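Local coordinates for protein trehalose-6-phosphate phosphatase (Candida albicans, PDB 5DXI) that belongs to the HAD superfamily as a trehalose-phosphatase family member and binds magnesium, a beryllium trifluoride ion and a glycan in its phosphatase domain, at residues A[58-70]-A[191-204]. Residues are numbered along the deposited sequence; the frame is centred on the assembly and turned at random.
Sequences SDPKNQIWIISGR and KGEIVKRLVLHPHG. With GLC (alpha-D-glucopyranose), chain C; BEF (beryllium trifluoride ion), chain F.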
loop_
_atom_site.group_PDB
_atom_site.type_symbol
_atom_site.label_atom_id
_atom_site.label_comp_id
_atom_site.label_asym_id
_atom_site.label_seq_id
_atom_site.Cartn_x
_atom_site.Cartn_y
_atom_site.Cartn_z
ATOM N N SER A 58 0.179 20.691 2.388
ATOM C CA SER A 58 0.477 22.125 2.317
ATOM C C SER A 58 1.765 22.483 3.032
ATOM O O SER A 58 2.418 23.479 2.704
ATOM C CB SER A 58 -0.676 22.928 2.906
ATOM O OG SER A 58 -1.837 22.781 2.105
ATOM N N ASP A 59 2.135 21.644 3.995
ATOM C CA ASP A 59 3.388 21.790 4.719
ATOM C C ASP A 59 4.525 21.289 3.834
ATOM O O ASP A 59 4.560 20.117 3.459
ATOM C CB ASP A 59 3.323 21.022 6.048
ATOM C CG ASP A 59 4.486 21.337 6.978
ATOM O OD1 ASP A 59 5.574 21.743 6.509
ATOM O OD2 ASP A 59 4.305 21.163 8.201
ATOM N N PRO A 60 5.445 22.187 3.464
ATOM C CA PRO A 60 6.547 21.789 2.582
ATOM C C PRO A 60 7.496 20.772 3.243
ATOM O O PRO A 60 8.323 20.180 2.544
ATOM C CB PRO A 60 7.260 23.114 2.285
ATOM C CG PRO A 60 6.912 23.996 3.440
ATOM C CD PRO A 60 5.513 23.612 3.833
ATOM N N LYS A 61 7.389 20.574 4.558
ATOM C CA LYS A 61 8.153 19.509 5.216
ATOM C C LYS A 61 7.617 18.124 4.851
ATOM O O LYS A 61 8.323 17.118 4.990
ATOM C CB LYS A 61 8.134 19.663 6.742
ATOM C CG LYS A 61 8.857 20.885 7.289
ATOM C CD LYS A 61 8.709 20.964 8.808
ATOM C CE LYS A 61 9.448 22.167 9.384
ATOM N NZ LYS A 61 9.043 22.479 10.790
ATOM N N ASN A 62 6.380 18.079 4.367
ATOM C CA ASN A 62 5.709 16.808 4.115
ATOM C C ASN A 62 5.706 16.389 2.645
ATOM O O ASN A 62 5.472 17.209 1.757
ATOM C CB ASN A 62 4.270 16.871 4.614
ATOM C CG ASN A 62 4.181 17.006 6.122
ATOM O OD1 ASN A 62 5.145 16.740 6.843
ATOM N ND2 ASN A 62 3.023 17.437 6.604
ATOM N N GLN A 63 5.959 15.106 2.404
ATOM C CA GLN A 63 5.743 14.485 1.099
ATOM C C GLN A 63 4.786 13.309 1.280
ATOM O O GLN A 63 5.025 12.422 2.110
ATOM C CB GLN A 63 7.053 13.999 0.484
ATOM C CG GLN A 63 8.037 15.091 0.115
ATOM C CD GLN A 63 7.507 15.972 -0.993
ATOM O OE1 GLN A 63 7.390 15.537 -2.140
ATOM N NE2 GLN A 63 7.176 17.213 -0.657
ATOM N N ILE A 64 3.698 13.299 0.525
ATOM C CA ILE A 64 2.698 12.255 0.698
ATOM C C ILE A 64 2.530 11.403 -0.552
ATOM O O ILE A 64 2.363 11.927 -1.657
ATOM C CB ILE A 64 1.335 12.844 1.069
ATOM C CG1 ILE A 64 1.448 13.719 2.319
ATOM C CG2 ILE A 64 0.311 11.730 1.267
ATOM C CD1 ILE A 64 0.191 14.549 2.561
ATOM N N TRP A 65 2.561 10.086 -0.371
ATOM C CA TRP A 65 2.369 9.156 -1.475
ATOM C C TRP A 65 1.229 8.182 -1.199
ATOM O O TRP A 65 1.111 7.631 -0.088
ATOM C CB TRP A 65 3.666 8.386 -1.751
ATOM C CG TRP A 65 4.628 9.201 -2.543
ATOM C CD1 TRP A 65 5.366 10.254 -2.094
ATOM C CD2 TRP A 65 4.945 9.045 -3.925
ATOM N NE1 TRP A 65 6.128 10.762 -3.111
ATOM C CE2 TRP A 65 5.883 10.044 -4.251
ATOM C CE3 TRP A 65 4.527 8.156 -4.922
ATOM C CZ2 TRP A 65 6.422 10.176 -5.531
ATOM C CZ3 TRP A 65 5.053 8.292 -6.196
ATOM C CH2 TRP A 65 5.996 9.290 -6.489
ATOM N N ILE A 66 0.379 8.008 -2.211
ATOM C CA ILE A 66 -0.653 6.985 -2.205
ATOM C C ILE A 66 -0.145 5.799 -3.018
ATOM O O ILE A 66 0.107 5.924 -4.216
ATOM C CB ILE A 66 -1.986 7.489 -2.790
ATOM C CG1 ILE A 66 -2.337 8.887 -2.237
ATOM C CG2 ILE A 66 -3.085 6.457 -2.568
ATOM C CD1 ILE A 66 -2.419 8.962 -0.721
ATOM N N ILE A 67 0.034 4.664 -2.350
ATOM C CA ILE A 67 0.606 3.470 -2.951
ATOM C C ILE A 67 -0.415 2.344 -2.908
ATOM O O ILE A 67 -0.697 1.786 -1.841
ATOM C CB ILE A 67 1.918 3.062 -2.207
ATOM C CG1 ILE A 67 2.868 4.262 -2.165
ATOM C CG2 ILE A 67 2.562 1.850 -2.855
ATOM C CD1 ILE A 67 4.066 4.085 -1.286
ATOM N N SER A 68 -0.973 2.009 -4.066
ATOM C CA SER A 68 -2.209 1.245 -4.113
ATOM C C SER A 68 -2.158 0.096 -5.112
ATOM O O SER A 68 -1.315 0.082 -6.002
ATOM C CB SER A 68 -3.387 2.192 -4.475
ATOM O OG SER A 68 -4.622 1.487 -4.530
ATOM N N GLY A 69 -3.081 -0.855 -4.969
ATOM C CA GLY A 69 -3.310 -1.857 -5.997
ATOM C C GLY A 69 -4.155 -1.321 -7.149
ATOM O O GLY A 69 -4.192 -1.919 -8.238
ATOM N N ARG A 70 -4.819 -0.185 -6.918
ATOM C CA ARG A 70 -5.686 0.459 -7.923
ATOM C C ARG A 70 -4.951 0.786 -9.219
ATOM O O ARG A 70 -3.748 1.081 -9.205
ATOM C CB ARG A 70 -6.281 1.755 -7.361
ATOM C CG ARG A 70 -7.328 1.593 -6.259
ATOM C CD ARG A 70 -8.579 0.837 -6.749
ATOM N NE ARG A 70 -9.577 0.752 -5.683
ATOM C CZ ARG A 70 -10.896 0.815 -5.849
ATOM N NH1 ARG A 70 -11.430 0.968 -7.060
ATOM N NH2 ARG A 70 -11.690 0.726 -4.786
ATOM N N LYS A 191 5.087 -3.074 -3.794
ATOM C CA LYS A 191 4.997 -1.856 -2.988
ATOM C C LYS A 191 6.278 -1.628 -2.168
ATOM O O LYS A 191 6.597 -0.496 -1.819
ATOM C CB LYS A 191 3.774 -1.904 -2.067
ATOM C CG LYS A 191 2.409 -1.852 -2.777
ATOM C CD LYS A 191 1.286 -1.489 -1.793
ATOM C CE LYS A 191 -0.089 -1.309 -2.490
ATOM N NZ LYS A 191 -1.134 -0.933 -1.465
ATOM N N GLY A 192 7.002 -2.700 -1.857
ATOM C CA GLY A 192 8.261 -2.585 -1.140
ATOM C C GLY A 192 9.338 -1.862 -1.947
ATOM O O GLY A 192 10.112 -1.079 -1.392
ATOM N N GLU A 193 9.373 -2.107 -3.259
ATOM C CA GLU A 193 10.288 -1.399 -4.157
ATOM C C GLU A 193 9.992 0.089 -4.180
ATOM O O GLU A 193 10.903 0.926 -4.174
ATOM C CB GLU A 193 10.172 -1.928 -5.589
ATOM C CG GLU A 193 11.089 -3.055 -5.927
ATOM C CD GLU A 193 12.540 -2.715 -5.653
ATOM O OE1 GLU A 193 13.047 -1.690 -6.182
ATOM O OE2 GLU A 193 13.153 -3.479 -4.891
ATOM N N ILE A 194 8.703 0.407 -4.249
ATOM C CA ILE A 194 8.251 1.796 -4.262
ATOM C C ILE A 194 8.740 2.511 -3.004
ATOM O O ILE A 194 9.275 3.623 -3.071
ATOM C CB ILE A 194 6.693 1.904 -4.352
ATOM C CG1 ILE A 194 6.157 1.147 -5.567
ATOM C CG2 ILE A 194 6.235 3.359 -4.415
ATOM C CD1 ILE A 194 6.655 1.695 -6.900
ATOM N N VAL A 195 8.544 1.867 -1.856
ATOM C CA VAL A 195 8.923 2.463 -0.592
ATOM C C VAL A 195 10.446 2.697 -0.543
ATOM O O VAL A 195 10.906 3.758 -0.115
ATOM C CB VAL A 195 8.473 1.585 0.586
ATOM C CG1 VAL A 195 9.144 2.044 1.856
ATOM C CG2 VAL A 195 6.943 1.654 0.715
ATOM N N LYS A 196 11.214 1.720 -1.022
ATOM C CA LYS A 196 12.674 1.878 -1.116
ATOM C C LYS A 196 13.049 3.075 -2.004
ATOM O O LYS A 196 13.928 3.867 -1.653
ATOM C CB LYS A 196 13.321 0.589 -1.644
ATOM C CG LYS A 196 14.831 0.659 -1.845
ATOM C CD LYS A 196 15.433 -0.744 -2.044
ATOM C CE LYS A 196 15.116 -1.317 -3.423
ATOM N NZ LYS A 196 15.544 -2.748 -3.571
ATOM N N ARG A 197 12.373 3.219 -3.141
ATOM C CA ARG A 197 12.682 4.309 -4.061
ATOM C C ARG A 197 12.326 5.678 -3.497
ATOM O O ARG A 197 12.899 6.692 -3.911
ATOM C CB ARG A 197 11.968 4.104 -5.395
ATOM C CG ARG A 197 12.597 3.011 -6.244
ATOM C CD ARG A 197 11.731 2.743 -7.455
ATOM N NE ARG A 197 12.223 1.619 -8.247
ATOM C CZ ARG A 197 12.497 1.712 -9.543
ATOM N NH1 ARG A 197 12.321 2.868 -10.165
ATOM N NH2 ARG A 197 12.936 0.660 -10.215
ATOM N N LEU A 198 11.398 5.702 -2.547
ATOM C CA LEU A 198 10.916 6.955 -1.968
ATOM C C LEU A 198 11.670 7.333 -0.713
ATOM O O LEU A 198 11.912 8.514 -0.456
ATOM C CB LEU A 198 9.425 6.864 -1.661
ATOM C CG LEU A 198 8.496 6.796 -2.870
ATOM C CD1 LEU A 198 7.036 6.585 -2.433
ATOM C CD2 LEU A 198 8.627 8.059 -3.753
ATOM N N VAL A 199 12.024 6.323 0.077
ATOM C CA VAL A 199 12.716 6.539 1.337
ATOM C C VAL A 199 14.211 6.779 1.118
ATOM O O VAL A 199 14.781 7.742 1.636
ATOM C CB VAL A 199 12.519 5.345 2.278
ATOM C CG1 VAL A 199 13.513 5.381 3.435
ATOM C CG2 VAL A 199 11.082 5.300 2.778
ATOM N N LEU A 200 14.846 5.905 0.348
ATOM C CA LEU A 200 16.278 6.047 0.099
ATOM C C LEU A 200 16.474 6.975 -1.077
ATOM O O LEU A 200 16.889 6.549 -2.155
ATOM C CB LEU A 200 16.926 4.692 -0.169
ATOM C CG LEU A 200 16.809 3.690 0.979
ATOM C CD1 LEU A 200 17.435 2.374 0.567
ATOM C CD2 LEU A 200 17.446 4.224 2.266
ATOM N N HIS A 201 16.186 8.250 -0.850
ATOM C CA HIS A 201 16.069 9.232 -1.925
ATOM C C HIS A 201 16.055 10.620 -1.290
ATOM O O HIS A 201 15.496 10.798 -0.210
ATOM C CB HIS A 201 14.786 8.985 -2.734
ATOM C CG HIS A 201 14.771 9.634 -4.085
ATOM N ND1 HIS A 201 15.518 9.163 -5.145
ATOM C CD2 HIS A 201 14.069 10.691 -4.560
ATOM C CE1 HIS A 201 15.295 9.917 -6.206
ATOM N NE2 HIS A 201 14.415 10.850 -5.881
ATOM N N PRO A 202 16.667 11.614 -1.955
ATOM C CA PRO A 202 16.637 12.958 -1.376
ATOM C C PRO A 202 15.210 13.478 -1.193
ATOM O O PRO A 202 14.419 13.491 -2.138
ATOM C CB PRO A 202 17.387 13.805 -2.411
ATOM C CG PRO A 202 18.232 12.829 -3.171
ATOM C CD PRO A 202 17.432 11.561 -3.212
ATOM N N HIS A 203 14.866 13.838 0.039
ATOM C CA HIS A 203 13.555 14.409 0.355
ATOM C C HIS A 203 13.407 15.790 -0.286
ATOM O O HIS A 203 14.309 16.618 -0.165
ATOM C CB HIS A 203 13.387 14.509 1.870
ATOM C CG HIS A 203 12.025 14.928 2.320
ATOM N ND1 HIS A 203 11.638 16.248 2.418
ATOM C CD2 HIS A 203 10.980 14.196 2.771
ATOM C CE1 HIS A 203 10.401 16.307 2.880
ATOM N NE2 HIS A 203 9.980 15.074 3.105
ATOM N N GLY A 204 12.324 16.056 -1.000
ATOM C CA GLY A 204 11.452 15.080 -1.618
ATOM C C GLY A 204 11.586 15.362 -3.123
ATOM O O GLY A 204 10.739 15.993 -3.753
HETATM C C1 GLC C . -9.611 -2.799 -4.458
HETATM C C2 GLC C . -9.505 -2.902 -5.974
HETATM C C3 GLC C . -8.306 -3.783 -6.343
HETATM C C4 GLC C . -7.052 -3.214 -5.704
HETATM C C5 GLC C . -7.260 -3.129 -4.195
HETATM C C6 GLC C . -6.066 -2.451 -3.550
HETATM O O1 GLC C . -9.918 -4.075 -3.899
HETATM O O2 GLC C . -10.713 -3.459 -6.482
HETATM O O3 GLC C . -8.133 -3.802 -7.752
HETATM O O4 GLC C . -5.913 -4.056 -5.985
HETATM O O5 GLC C . -8.389 -2.329 -3.886
HETATM O O6 GLC C . -6.016 -1.086 -3.983
HETATM BE BE BEF F . -4.159 -0.168 -0.974
HETATM F F1 BEF F . -3.712 -1.374 -2.188
HETATM F F2 BEF F . -5.705 -0.996 -0.763
HETATM F F3 BEF F . -4.946 0.921 -2.122
#
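Leu198 lies over one face of the Trp65 indole. Leu198 CD2 sits 3.6 Å from the centroid of the Trp65 six-membered ring. It stands 22° off the ring normal, in a CH-pi contact. Leu198 CD1 rests nearer the five-membered side, 3.6 Å from Trp65 CG, and so the two branches of one leucine span both rings. Leu198 CD1 also meets Ile67 CD1 tip to tip at 4.0 Å. Ile67 CD1 touches Ile194 CG2 at 3.9 Å as the two isoleucines slide past each other. The other branch, Ile67 CG2, packs on the aliphatic part of Lys191, whose chain is extended beyond CG. That stretch carries the ammonium to the end of the strand. There Lys191 NZ donates to Ile67 O at 2.8 Å. The donor is tilted 31° from the carbonyl plane. Lys191 NZ also donates to F1 of the beryllium trifluoride ion at 2.7 Å. Asp237 adds a salt bridge to the same NZ. Gly69 N gives a second bond to F1. Ser68 OG lies very close to F3, too close to describe as an ordinary bond. Strand end and helix start thus grip the ion together, consistent with the serine and lysine positions of HAD motifs II and III. Toward the far end, Gln63 CG lies over the His203 ring face, 3.9 Å from its centroid. Lys61 O approaches the ring edge near CE1, while His203 NE2 is hydrogen-bonded to Arg23 O.

Strand 62-67 lies between strands 85-88 and 23-27 in the central sheet. Helix 191-199 runs nearly antiparallel to it, at 167° and 10.3 Å between axes. Met94 of strand 93-95 touches Trp65, Ile194 and Leu198, and helix 235-253 packs against Lys191 and Val195.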